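Long-range contacts in viral structural protein 4 (Bombyx mori cytoplasmic polyhedrosis virus, PDB 6TZ0), which binds GTP and accompanies the RNA-dependent RNA polymerase of the virus, probably assisting transcription as an NTPase-like cofactor: residues R71-M76 / K136-M141; S54-H59 / N170-L175; I258-I263 / S305-R310; E266-V271 / V298-I303. All coordinates share one frame; numbering follows the deposited sequence.

Contact 1. Residues R71-M76 / K136-M141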
loop_
_atom_site.group_PDB
_atom_site.type_symbol
_atom_site.label_atom_id
_atom_site.label_comp_id
_atom_site.label_asym_id
_atom_site.label_seq_id
_atom_site.Cartn_x
_atom_site.Cartn_y
_atom_site.Cartn_z
ATOM N N ARG B 71 29.176 17.768 -7.539
ATOM C CA ARG B 71 29.989 18.369 -6.486
ATOM C C ARG B 71 31.332 18.838 -7.032
ATOM O O ARG B 71 31.819 19.912 -6.658
ATOM C CB ARG B 71 30.184 17.385 -5.331
ATOM C CG ARG B 71 30.948 17.981 -4.162
ATOM C CD ARG B 71 30.982 17.102 -2.929
ATOM N NE ARG B 71 31.605 15.807 -3.167
ATOM C CZ ARG B 71 31.026 14.643 -2.893
ATOM N NH1 ARG B 71 31.658 13.507 -3.144
ATOM N NH2 ARG B 71 29.830 14.617 -2.325
ATOM N N MET B 72 31.916 18.072 -7.955
ATOM C CA MET B 72 33.179 18.455 -8.578
ATOM C C MET B 72 33.019 19.702 -9.438
ATOM O O MET B 72 33.834 20.630 -9.353
ATOM C CB MET B 72 33.707 17.299 -9.418
ATOM C CG MET B 72 35.090 17.508 -9.974
ATOM S SD MET B 72 36.351 17.404 -8.706
ATOM C CE MET B 72 36.332 15.641 -8.413
ATOM N N TYR B 73 31.972 19.736 -10.273
ATOM C CA TYR B 73 31.667 20.920 -11.078
ATOM C C TYR B 73 31.384 22.136 -10.205
ATOM O O TYR B 73 31.821 23.250 -10.521
ATOM C CB TYR B 73 30.467 20.657 -11.990
ATOM C CG TYR B 73 30.717 19.854 -13.248
ATOM C CD1 TYR B 73 31.269 20.450 -14.374
ATOM C CD2 TYR B 73 30.338 18.523 -13.335
ATOM C CE1 TYR B 73 31.477 19.731 -15.528
ATOM C CE2 TYR B 73 30.543 17.798 -14.486
ATOM C CZ TYR B 73 31.111 18.407 -15.578
ATOM O OH TYR B 73 31.311 17.682 -16.725
ATOM N N ALA B 74 30.660 21.933 -9.101
ATOM C CA ALA B 74 30.344 23.027 -8.192
ATOM C C ALA B 74 31.597 23.591 -7.543
ATOM O O ALA B 74 31.742 24.812 -7.430
ATOM C CB ALA B 74 29.359 22.549 -7.128
ATOM N N ASP B 75 32.528 22.721 -7.143
ATOM C CA ASP B 75 33.776 23.192 -6.552
ATOM C C ASP B 75 34.633 23.937 -7.567
ATOM O O ASP B 75 35.162 25.011 -7.259
ATOM C CB ASP B 75 34.555 22.023 -5.960
ATOM C CG ASP B 75 33.859 21.405 -4.775
ATOM O OD1 ASP B 75 33.065 22.105 -4.118
ATOM O OD2 ASP B 75 34.116 20.218 -4.491
ATOM N N MET B 76 34.733 23.405 -8.790
ATOM C CA MET B 76 35.554 24.027 -9.824
ATOM C C MET B 76 35.022 25.390 -10.236
ATOM O O MET B 76 35.801 26.310 -10.499
ATOM C CB MET B 76 35.629 23.111 -11.037
ATOM C CG MET B 76 36.421 21.866 -10.804
ATOM S SD MET B 76 36.179 20.672 -12.106
ATOM C CE MET B 76 36.930 21.581 -13.413
ATOM N N LYS B 136 37.095 13.285 -18.835
ATOM C CA LYS B 136 37.452 14.135 -19.968
ATOM C C LYS B 136 36.766 15.494 -19.885
ATOM O O LYS B 136 37.393 16.537 -20.134
ATOM C CB LYS B 136 37.090 13.427 -21.269
ATOM C CG LYS B 136 37.438 14.202 -22.518
ATOM C CD LYS B 136 37.133 13.384 -23.752
ATOM C CE LYS B 136 35.635 13.271 -23.966
ATOM N NZ LYS B 136 35.313 12.553 -25.226
ATOM N N ALA B 137 35.483 15.495 -19.519
ATOM C CA ALA B 137 34.724 16.733 -19.399
ATOM C C ALA B 137 35.250 17.603 -18.267
ATOM O O ALA B 137 35.286 18.835 -18.385
ATOM C CB ALA B 137 33.252 16.406 -19.182
ATOM N N LEU B 138 35.676 16.978 -17.169
ATOM C CA LEU B 138 36.258 17.727 -16.066
ATOM C C LEU B 138 37.611 18.321 -16.436
ATOM O O LEU B 138 37.937 19.415 -15.975
ATOM C CB LEU B 138 36.375 16.837 -14.832
ATOM C CG LEU B 138 35.052 16.422 -14.188
ATOM C CD1 LEU B 138 35.282 15.429 -13.075
ATOM C CD2 LEU B 138 34.299 17.626 -13.669
ATOM N N THR B 139 38.394 17.643 -17.282
ATOM C CA THR B 139 39.634 18.243 -17.767
ATOM C C THR B 139 39.365 19.436 -18.670
ATOM O O THR B 139 40.097 20.431 -18.623
ATOM C CB THR B 139 40.487 17.222 -18.515
ATOM O OG1 THR B 139 39.714 16.608 -19.553
ATOM C CG2 THR B 139 41.046 16.183 -17.578
ATOM N N GLU B 140 38.331 19.348 -19.508
ATOM C CA GLU B 140 37.986 20.470 -20.378
ATOM C C GLU B 140 37.516 21.680 -19.572
ATOM O O GLU B 140 37.957 22.816 -19.818
ATOM C CB GLU B 140 36.924 20.019 -21.376
ATOM C CG GLU B 140 36.534 21.042 -22.406
ATOM C CD GLU B 140 35.558 20.483 -23.414
ATOM O OE1 GLU B 140 35.222 19.285 -23.307
ATOM O OE2 GLU B 140 35.117 21.234 -24.307
ATOM N N MET B 141 36.657 21.446 -18.575
ATOM C CA MET B 141 36.229 22.517 -17.680
ATOM C C MET B 141 37.389 23.062 -16.851
ATOM O O MET B 141 37.437 24.266 -16.575
ATOM C CB MET B 141 35.105 22.008 -16.775
ATOM C CG MET B 141 34.521 23.054 -15.837
ATOM S SD MET B 141 33.648 24.387 -16.661
ATOM C CE MET B 141 32.095 23.582 -16.990
#
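Tyr-73 and Leu-138 face each other where helices 70-79 and 136-146 run almost parallel, the axes of the two six-residue segments 7° apart and 11.1 Å from one another at closest approach. A second level follows one turn on, with Met-76 beside Met-141. Leu-138 fills the middle of the interface. Its CD2 sits over the face of the Tyr-73 ring, 3.8 Å from the ring centroid and only 10° off the normal, a CH-pi contact near the centre of the ring. The other methyl, CD1, meets Met-72 CG at 3.7 Å, the two side chains crossing at about a right angle. The ring is bounded at two further points: Met-141 CE lies at its edge, near the ring plane, 4.2 Å from Tyr-73 CD1, and Tyr-73 OH reaches Ala-137 CB. Met-76 packs beside Leu-138. Its SD lies against Leu-138 CD2, while the bend at chi3 (66°) turns CE toward the partner helix, 3.7 Å from Met-141 CG and 3.5 Å from the carbonyl oxygen Leu-138 O. Helix 41-60 covers the neighbouring side, where Lys-58 forms a salt bridge with Glu-140 and Met-55 touches Met-141. Between the two segments, cohesion therefore comes from dispersion and shape: Leu-138 lies over the tyrosine ring and Met-141 at its edge, which probably limits its rotation, while Met-72 and Met-76 pack round Leu-138.

Contact 2. Residues S54-H59 / N170-L175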
loop_
_atom_site.group_PDB
_atom_site.type_symbol
_atom_site.label_atom_id
_atom_site.label_comp_id
_atom_site.label_asym_id
_atom_site.label_seq_id
_atom_site.Cartn_x
_atom_site.Cartn_y
_atom_site.Cartn_z
ATOM N N SER B 54 27.827 27.901 -21.509
ATOM C CA SER B 54 27.872 27.162 -22.769
ATOM C C SER B 54 28.543 25.803 -22.597
ATOM O O SER B 54 28.047 24.785 -23.103
ATOM C CB SER B 54 28.610 27.984 -23.817
ATOM O OG SER B 54 27.955 29.214 -24.047
ATOM N N MET B 55 29.655 25.771 -21.854
ATOM C CA MET B 55 30.365 24.520 -21.601
ATOM C C MET B 55 29.517 23.548 -20.788
ATOM O O MET B 55 29.504 22.342 -21.069
ATOM C CB MET B 55 31.678 24.827 -20.885
ATOM C CG MET B 55 32.577 23.642 -20.625
ATOM S SD MET B 55 33.271 22.901 -22.095
ATOM C CE MET B 55 34.492 24.131 -22.529
ATOM N N LEU B 56 28.776 24.059 -19.798
ATOM C CA LEU B 56 27.918 23.203 -18.983
ATOM C C LEU B 56 26.764 22.620 -19.784
ATOM O O LEU B 56 26.408 21.453 -19.595
ATOM C CB LEU B 56 27.378 23.975 -17.785
ATOM C CG LEU B 56 28.314 24.161 -16.603
ATOM C CD1 LEU B 56 27.675 25.069 -15.595
ATOM C CD2 LEU B 56 28.571 22.813 -15.992
ATOM N N ALA B 57 26.167 23.415 -20.677
ATOM C CA ALA B 57 25.100 22.890 -21.523
ATOM C C ALA B 57 25.622 21.824 -22.478
ATOM O O ALA B 57 24.953 20.802 -22.700
ATOM C CB ALA B 57 24.437 24.027 -22.292
ATOM N N LYS B 58 26.833 22.025 -23.015
ATOM C CA LYS B 58 27.439 21.017 -23.885
ATOM C C LYS B 58 27.716 19.715 -23.142
ATOM O O LYS B 58 27.441 18.631 -23.666
ATOM C CB LYS B 58 28.729 21.550 -24.500
ATOM C CG LYS B 58 29.410 20.556 -25.420
ATOM C CD LYS B 58 30.668 21.116 -26.040
ATOM C CE LYS B 58 31.794 21.168 -25.028
ATOM N NZ LYS B 58 33.085 21.579 -25.642
ATOM N N HIS B 59 28.245 19.794 -21.916
ATOM C CA HIS B 59 28.524 18.557 -21.190
ATOM C C HIS B 59 27.254 17.885 -20.691
ATOM O O HIS B 59 27.220 16.658 -20.567
ATOM C CB HIS B 59 29.451 18.789 -20.000
ATOM C CG HIS B 59 30.815 19.266 -20.374
ATOM N ND1 HIS B 59 31.636 18.568 -21.230
ATOM C CD2 HIS B 59 31.547 20.307 -19.919
ATOM C CE1 HIS B 59 32.787 19.203 -21.345
ATOM N NE2 HIS B 59 32.761 20.258 -20.556
ATOM N N ASN B 170 18.424 22.981 -16.144
ATOM C CA ASN B 170 18.468 21.797 -15.295
ATOM C C ASN B 170 19.838 21.605 -14.664
ATOM O O ASN B 170 19.931 21.237 -13.490
ATOM C CB ASN B 170 18.075 20.558 -16.095
ATOM C CG ASN B 170 16.600 20.511 -16.406
ATOM O OD1 ASN B 170 15.769 20.836 -15.565
ATOM N ND2 ASN B 170 16.265 20.096 -17.615
ATOM N N TYR B 171 20.909 21.854 -15.422
ATOM C CA TYR B 171 22.256 21.648 -14.894
ATOM C C TYR B 171 22.605 22.656 -13.802
ATOM O O TYR B 171 23.327 22.317 -12.857
ATOM C CB TYR B 171 23.279 21.668 -16.036
ATOM C CG TYR B 171 23.214 22.868 -16.959
ATOM C CD1 TYR B 171 23.895 24.040 -16.662
ATOM C CD2 TYR B 171 22.477 22.822 -18.133
ATOM C CE1 TYR B 171 23.834 25.133 -17.499
ATOM C CE2 TYR B 171 22.412 23.907 -18.976
ATOM C CZ TYR B 171 23.091 25.059 -18.651
ATOM O OH TYR B 171 23.028 26.144 -19.490
ATOM N N ILE B 172 22.057 23.869 -13.877
ATOM C CA ILE B 172 22.244 24.828 -12.793
ATOM C C ILE B 172 21.516 24.363 -11.534
ATOM O O ILE B 172 22.044 24.481 -10.422
ATOM C CB ILE B 172 21.802 26.231 -13.246
ATOM C CG1 ILE B 172 22.639 26.680 -14.437
ATOM C CG2 ILE B 172 21.954 27.248 -12.133
ATOM C CD1 ILE B 172 24.114 26.780 -14.136
ATOM N N ASN B 173 20.321 23.785 -11.695
ATOM C CA ASN B 173 19.613 23.182 -10.568
ATOM C C ASN B 173 20.376 22.008 -9.978
ATOM O O ASN B 173 20.298 21.768 -8.771
ATOM C CB ASN B 173 18.228 22.707 -10.997
ATOM C CG ASN B 173 17.269 23.838 -11.228
ATOM O OD1 ASN B 173 17.244 24.808 -10.477
ATOM N ND2 ASN B 173 16.458 23.718 -12.265
ATOM N N GLN B 174 21.097 21.260 -10.813
ATOM C CA GLN B 174 21.962 20.202 -10.306
ATOM C C GLN B 174 23.135 20.772 -9.520
ATOM O O GLN B 174 23.610 20.141 -8.571
ATOM C CB GLN B 174 22.458 19.347 -11.468
ATOM C CG GLN B 174 21.340 18.637 -12.193
ATOM C CD GLN B 174 21.781 17.989 -13.477
ATOM O OE1 GLN B 174 22.959 17.976 -13.809
ATOM N NE2 GLN B 174 20.821 17.509 -14.244
ATOM N N LEU B 175 23.608 21.961 -9.895
ATOM C CA LEU B 175 24.708 22.587 -9.166
ATOM C C LEU B 175 24.280 23.264 -7.869
ATOM O O LEU B 175 25.138 23.480 -7.008
ATOM C CB LEU B 175 25.407 23.623 -10.039
ATOM C CG LEU B 175 26.121 23.086 -11.267
ATOM C CD1 LEU B 175 26.645 24.247 -12.062
ATOM C CD2 LEU B 175 27.227 22.159 -10.852
#
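Leu-56 and Tyr-171 mark the point where helix 41-60 crosses helix 170-176 nearly perpendicularly, at 98°, with the axes of the two six-residue segments 10.3 Å apart. The compact part of the contact is built on Leu-56. Its CB rests 3.7 Å from both Tyr-171 CD1 and Tyr-171 CE1, and beyond it the branch carrying CD1 reaches tip to tip toward Leu-175, the two CD1 methyls being 3.8 Å apart. Ile-172 adds a more distant touch, its CD1 lying 4.2 Å from Leu-56 CD1. This side is buried, and Tyr-73 of helix 70-79 touches both Leu-56 and Leu-175, with Ile-77 also against Leu-56.

The other side is looser and partly exposed. There the Tyr-171 ring leans across the backbone of helix 41-60: CG stands between the backbone N and the carbonyl carbon (chi1 52°), and one ring face looks onto Leu-56 O and Ala-57 N, the latter 4.0 Å above the plane and offset toward the rim. Ala-57 CB meets the far end of the tyrosine, 3.9 Å from Tyr-171 CE2 and 3.8 Å from Tyr-171 OH. Helix 170-176 also meets the polymerase: Asn-170 OD1 is hydrogen-bonded to Thr-462 of the RNA-dependent RNA polymerase chain. Such a crossing, with a tyrosine ring laid on the backbone at Leu-56 and Ala-57, an alanine methyl at its hydroxyl end and leucine tips meeting beside it, is orthogonal helix packing within the helical cluster of the N-terminal part of the protein.

Contact 3. Residues I258-I263 / S305-R310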
loop_
_atom_site.group_PDB
_atom_site.type_symbol
_atom_site.label_atom_id
_atom_site.label_comp_id
_atom_site.label_asym_id
_atom_site.label_seq_id
_atom_site.Cartn_x
_atom_site.Cartn_y
_atom_site.Cartn_z
ATOM N N ILE B 258 -1.048 50.373 -6.323
ATOM C CA ILE B 258 -1.912 51.382 -5.734
ATOM C C ILE B 258 -1.768 51.303 -4.222
ATOM O O ILE B 258 -1.713 50.206 -3.663
ATOM C CB ILE B 258 -3.372 51.156 -6.161
ATOM C CG1 ILE B 258 -3.466 51.046 -7.676
ATOM C CG2 ILE B 258 -4.243 52.304 -5.720
ATOM C CD1 ILE B 258 -4.785 50.535 -8.157
ATOM N N THR B 259 -1.688 52.453 -3.561
ATOM C CA THR B 259 -1.784 52.519 -2.108
ATOM C C THR B 259 -3.092 53.197 -1.732
ATOM O O THR B 259 -3.428 54.252 -2.273
ATOM C CB THR B 259 -0.602 53.263 -1.484
ATOM O OG1 THR B 259 -0.567 54.604 -1.970
ATOM C CG2 THR B 259 0.697 52.570 -1.816
ATOM N N TRP B 260 -3.826 52.580 -0.823
ATOM C CA TRP B 260 -5.179 52.973 -0.473
ATOM C C TRP B 260 -5.210 53.502 0.951
ATOM O O TRP B 260 -4.208 53.509 1.658
ATOM C CB TRP B 260 -6.126 51.785 -0.606
ATOM C CG TRP B 260 -6.279 51.247 -1.974
ATOM C CD1 TRP B 260 -5.530 50.272 -2.550
ATOM C CD2 TRP B 260 -7.289 51.588 -2.918
ATOM N NE1 TRP B 260 -5.982 50.011 -3.813
ATOM C CE2 TRP B 260 -7.067 50.807 -4.063
ATOM C CE3 TRP B 260 -8.350 52.493 -2.916
ATOM C CZ2 TRP B 260 -7.867 50.901 -5.192
ATOM C CZ3 TRP B 260 -9.143 52.581 -4.032
ATOM C CH2 TRP B 260 -8.895 51.796 -5.157
ATOM N N THR B 261 -6.391 53.919 1.383
ATOM C CA THR B 261 -6.634 54.244 2.780
ATOM C C THR B 261 -7.384 53.079 3.406
ATOM O O THR B 261 -8.350 52.579 2.828
ATOM C CB THR B 261 -7.431 55.537 2.921
ATOM O OG1 THR B 261 -8.723 55.366 2.335
ATOM C CG2 THR B 261 -6.723 56.660 2.215
ATOM N N GLY B 262 -6.933 52.631 4.565
ATOM C CA GLY B 262 -7.522 51.481 5.206
ATOM C C GLY B 262 -8.212 51.825 6.509
ATOM O O GLY B 262 -8.117 52.931 7.026
ATOM N N ILE B 263 -8.931 50.836 7.029
ATOM C CA ILE B 263 -9.452 50.929 8.385
ATOM C C ILE B 263 -8.309 50.913 9.386
ATOM O O ILE B 263 -8.309 51.665 10.366
ATOM C CB ILE B 263 -10.454 49.787 8.638
ATOM C CG1 ILE B 263 -11.636 49.900 7.685
ATOM C CG2 ILE B 263 -10.954 49.786 10.061
ATOM C CD1 ILE B 263 -12.407 51.168 7.846
ATOM N N SER B 305 -6.771 42.771 6.008
ATOM C CA SER B 305 -6.345 44.072 5.517
ATOM C C SER B 305 -7.570 44.959 5.392
ATOM O O SER B 305 -8.477 44.653 4.619
ATOM C CB SER B 305 -5.665 43.940 4.159
ATOM O OG SER B 305 -6.607 43.553 3.177
ATOM N N GLY B 306 -7.588 46.068 6.119
ATOM C CA GLY B 306 -8.811 46.840 6.249
ATOM C C GLY B 306 -9.236 47.676 5.060
ATOM O O GLY B 306 -9.583 48.847 5.219
ATOM N N ILE B 307 -9.219 47.089 3.863
ATOM C CA ILE B 307 -9.787 47.738 2.694
ATOM C C ILE B 307 -11.307 47.713 2.823
ATOM O O ILE B 307 -11.888 46.811 3.442
ATOM C CB ILE B 307 -9.286 47.043 1.410
ATOM C CG1 ILE B 307 -9.511 47.895 0.164
ATOM C CG2 ILE B 307 -9.888 45.658 1.224
ATOM C CD1 ILE B 307 -8.593 49.054 0.076
ATOM N N SER B 308 -11.961 48.746 2.305
ATOM C CA SER B 308 -13.402 48.870 2.452
ATOM C C SER B 308 -13.937 49.718 1.312
ATOM O O SER B 308 -13.186 50.178 0.451
ATOM C CB SER B 308 -13.777 49.469 3.811
ATOM O OG SER B 308 -13.336 50.805 3.927
ATOM N N ALA B 309 -15.251 49.934 1.315
ATOM C CA ALA B 309 -15.883 50.750 0.290
ATOM C C ALA B 309 -15.574 52.231 0.445
ATOM O O ALA B 309 -15.824 52.999 -0.489
ATOM C CB ALA B 309 -17.396 50.532 0.305
ATOM N N ARG B 310 -15.032 52.644 1.587
ATOM C CA ARG B 310 -14.695 54.030 1.859
ATOM C C ARG B 310 -13.238 54.344 1.555
ATOM O O ARG B 310 -12.763 55.426 1.906
ATOM C CB ARG B 310 -15.003 54.355 3.317
ATOM C CG ARG B 310 -16.469 54.235 3.656
ATOM C CD ARG B 310 -16.741 54.687 5.074
ATOM N NE ARG B 310 -16.023 53.874 6.050
ATOM C CZ ARG B 310 -16.471 52.725 6.546
ATOM N NH1 ARG B 310 -17.640 52.238 6.154
ATOM N NH2 ARG B 310 -15.747 52.060 7.433
#
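The carbonyl oxygen of Gly-306 receives the backbone N-H of Ile-263 in a nearly straight hydrogen bond of 2.8 Å from Ile-263 N to Gly-306 O, with an N-H...O angle of 166° and the donor tilted 21° from the carbonyl plane. Gly-306 is the centre of an inverse gamma turn, closed by the bond from Ile-307 N to Ser-305 O (2.7 Å), and the turn brings this glycine against Gly-262 and Ile-263. The side chain of Ile-263 lies against the same carbonyl: CG1 is 3.4 Å from Gly-306 O, and CD1 extends to Ser-308 OG and, at 3.5 Å, to Arg-310 NH2. Farther along the loop Ile-307 sends its tip back to the strand. CG1 stands anti to the backbone N, and the bend at chi2 (73°) carries CD1 over one face of Trp-260, toward the rim, 4.2 Å from the centroid of the five-membered ring and 3.7 Å from Trp-260 CB. Ile-258 CG2 covers the opposite face, so the indole is sandwiched between two isoleucines, while Tyr-286 meets it edge-to-face. Thr-261 OG1 accepts a hydrogen bond from Thr-312 N. The arrangement is that of a connecting loop packed across the end of an antiparallel sheet, where strand 255-261 leaves for its hairpin; Arg-310 lies about 10 Å, side chain to side chain, from Arg-520 and Gln-521, which bind GTP in a structure of this protein, though none is bound to this chain here.

Contact 4. Residues E266-V271 / V298-I303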
loop_
_atom_site.group_PDB
_atom_site.type_symbol
_atom_site.label_atom_id
_atom_site.label_comp_id
_atom_site.label_asym_id
_atom_site.label_seq_id
_atom_site.Cartn_x
_atom_site.Cartn_y
_atom_site.Cartn_z
ATOM N N GLU B 266 -2.780 51.720 5.830
ATOM C CA GLU B 266 -2.841 51.851 4.384
ATOM C C GLU B 266 -2.565 50.500 3.741
ATOM O O GLU B 266 -1.862 49.656 4.302
ATOM C CB GLU B 266 -1.860 52.901 3.855
ATOM C CG GLU B 266 -0.407 52.523 3.920
ATOM C CD GLU B 266 0.488 53.609 3.373
ATOM O OE1 GLU B 266 -0.037 54.685 3.028
ATOM O OE2 GLU B 266 1.710 53.383 3.262
ATOM N N VAL B 267 -3.141 50.297 2.559
ATOM C CA VAL B 267 -3.181 48.998 1.900
ATOM C C VAL B 267 -2.559 49.135 0.517
ATOM O O VAL B 267 -2.923 50.043 -0.235
ATOM C CB VAL B 267 -4.626 48.470 1.800
ATOM C CG1 VAL B 267 -4.669 47.137 1.092
ATOM C CG2 VAL B 267 -5.256 48.356 3.173
ATOM N N THR B 268 -1.639 48.233 0.174
ATOM C CA THR B 268 -1.020 48.221 -1.147
ATOM C C THR B 268 -1.593 47.108 -2.019
ATOM O O THR B 268 -1.738 45.967 -1.575
ATOM C CB THR B 268 0.496 48.055 -1.048
ATOM O OG1 THR B 268 0.797 46.798 -0.442
ATOM C CG2 THR B 268 1.095 49.159 -0.208
ATOM N N MET B 269 -1.889 47.446 -3.274
ATOM C CA MET B 269 -2.545 46.543 -4.211
ATOM C C MET B 269 -1.791 46.504 -5.532
ATOM O O MET B 269 -1.594 47.542 -6.164
ATOM C CB MET B 269 -3.987 46.986 -4.470
ATOM C CG MET B 269 -4.769 46.066 -5.381
ATOM S SD MET B 269 -6.399 46.722 -5.745
ATOM C CE MET B 269 -7.226 46.447 -4.192
ATOM N N MET B 270 -1.400 45.307 -5.961
ATOM C CA MET B 270 -0.782 45.096 -7.263
ATOM C C MET B 270 -1.860 44.729 -8.273
ATOM O O MET B 270 -2.685 43.851 -8.011
ATOM C CB MET B 270 0.276 43.996 -7.196
ATOM C CG MET B 270 1.459 44.342 -6.332
ATOM S SD MET B 270 2.612 42.977 -6.137
ATOM C CE MET B 270 3.379 42.960 -7.740
ATOM N N VAL B 271 -1.858 45.407 -9.420
ATOM C CA VAL B 271 -2.886 45.257 -10.444
ATOM C C VAL B 271 -2.206 44.960 -11.775
ATOM O O VAL B 271 -1.198 45.585 -12.116
ATOM C CB VAL B 271 -3.772 46.524 -10.541
ATOM C CG1 VAL B 271 -4.804 46.415 -11.641
ATOM C CG2 VAL B 271 -4.481 46.784 -9.244
ATOM N N VAL B 298 -4.487 42.024 -6.521
ATOM C CA VAL B 298 -4.100 41.191 -5.382
ATOM C C VAL B 298 -3.584 42.117 -4.288
ATOM O O VAL B 298 -2.656 42.897 -4.523
ATOM C CB VAL B 298 -3.019 40.149 -5.732
ATOM C CG1 VAL B 298 -2.537 39.448 -4.485
ATOM C CG2 VAL B 298 -3.534 39.109 -6.691
ATOM N N ILE B 299 -4.166 42.032 -3.097
ATOM C CA ILE B 299 -3.692 42.805 -1.955
ATOM C C ILE B 299 -2.488 42.111 -1.333
ATOM O O ILE B 299 -2.530 40.915 -1.030
ATOM C CB ILE B 299 -4.822 43.010 -0.937
ATOM C CG1 ILE B 299 -5.822 44.016 -1.493
ATOM C CG2 ILE B 299 -4.295 43.471 0.402
ATOM C CD1 ILE B 299 -7.081 44.110 -0.712
ATOM N N THR B 300 -1.406 42.865 -1.138
ATOM C CA THR B 300 -0.138 42.325 -0.677
ATOM C C THR B 300 0.046 42.442 0.832
ATOM O O THR B 300 1.184 42.461 1.308
ATOM C CB THR B 300 1.011 43.025 -1.395
ATOM O OG1 THR B 300 1.000 44.415 -1.060
ATOM C CG2 THR B 300 0.849 42.897 -2.890
ATOM N N ASP B 301 -1.036 42.518 1.592
ATOM C CA ASP B 301 -0.970 42.681 3.035
ATOM C C ASP B 301 -1.519 41.449 3.736
ATOM O O ASP B 301 -2.107 40.559 3.119
ATOM C CB ASP B 301 -1.746 43.919 3.478
ATOM C CG ASP B 301 -1.074 45.200 3.064
ATOM O OD1 ASP B 301 0.165 45.211 2.930
ATOM O OD2 ASP B 301 -1.787 46.200 2.879
ATOM N N ALA B 302 -1.325 41.415 5.050
ATOM C CA ALA B 302 -1.833 40.316 5.849
ATOM C C ALA B 302 -3.344 40.415 5.991
ATOM O O ALA B 302 -3.929 41.493 5.901
ATOM C CB ALA B 302 -1.187 40.311 7.232
ATOM N N ILE B 303 -3.978 39.272 6.217
ATOM C CA ILE B 303 -5.412 39.256 6.472
ATOM C C ILE B 303 -5.634 39.346 7.978
ATOM O O ILE B 303 -4.945 38.666 8.753
ATOM C CB ILE B 303 -6.082 38.026 5.832
ATOM C CG1 ILE B 303 -5.388 36.731 6.239
ATOM C CG2 ILE B 303 -6.066 38.136 4.329
ATOM C CD1 ILE B 303 -6.121 35.492 5.795
#
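Met-270 and Val-298 carry the regular sheet pairing, exchanging two backbone hydrogen bonds: Met-270 N to Val-298 O at 3.1 Å and Val-298 N to Met-270 O at 3.0 Å. They form the antiparallel hydrogen-bonded pair, and Met-269 with Ile-299 the adjacent non-hydrogen-bonded one. The ladder gains one more rung beyond the strand proper, where Thr-300 N donates to Thr-268 O at 3.2 Å, a straight bond with an N-H...O angle of 175°.

Side-chain polar contacts take over where the second segment leaves the sheet. Asp-301 swings back toward the strand, and its OD2 accepts a weak hydrogen bond from Thr-268 N at 3.4 Å. The hydroxyls of Thr-268 and Thr-300 also face each other, with the two side chains at about a right angle; their modelled separation is too short to be taken literally at this resolution.

Apolar packing occupies both faces. On the one shared by Met-269 and Ile-299, the bend at chi3 (-73°) brings Met-269 CE to 3.9 Å from Ile-299 CG1, and Val-267 CG1 meets Ile-299 CG2 at 3.7 Å. On the other, Met-270 SD lies 3.7 Å from Thr-300 CG2. Arg-595 of the RNA-dependent RNA polymerase chain is hydrogen-bonded to Glu-266 O and packs on Val-267 and Asp-301, where the charge of the Asp-301 carboxylate may be partly offset. Backbone pairing thus sets the register, and the Thr-300 N to Thr-268 O bond, with a weak one to Asp-301, carries it past the end of the short edge strand, beside the polymerase.

In the fold
From the N terminus, helix 41-60 supplies the first half of contact 2 and helix 70-79 the first half of contact 1. Helix 136-146 closes contact 1, and helix 170-176 then closes contact 2, so the former nests inside the latter. The two touch, Lys-58 bridging to Glu-140, and together unite four helices. Farther along, strands 255-261 and 266-271 open contacts 3 and 4; strand 297-299 closes contact 4 before the loop at 305-310 closes contact 3, a second nesting. These neighbours share an antiparallel sheet. The pairs occur in series without crossing, contacts 1 and 3 lying on opposite sides of the chain's centre, about 55 Å between centres.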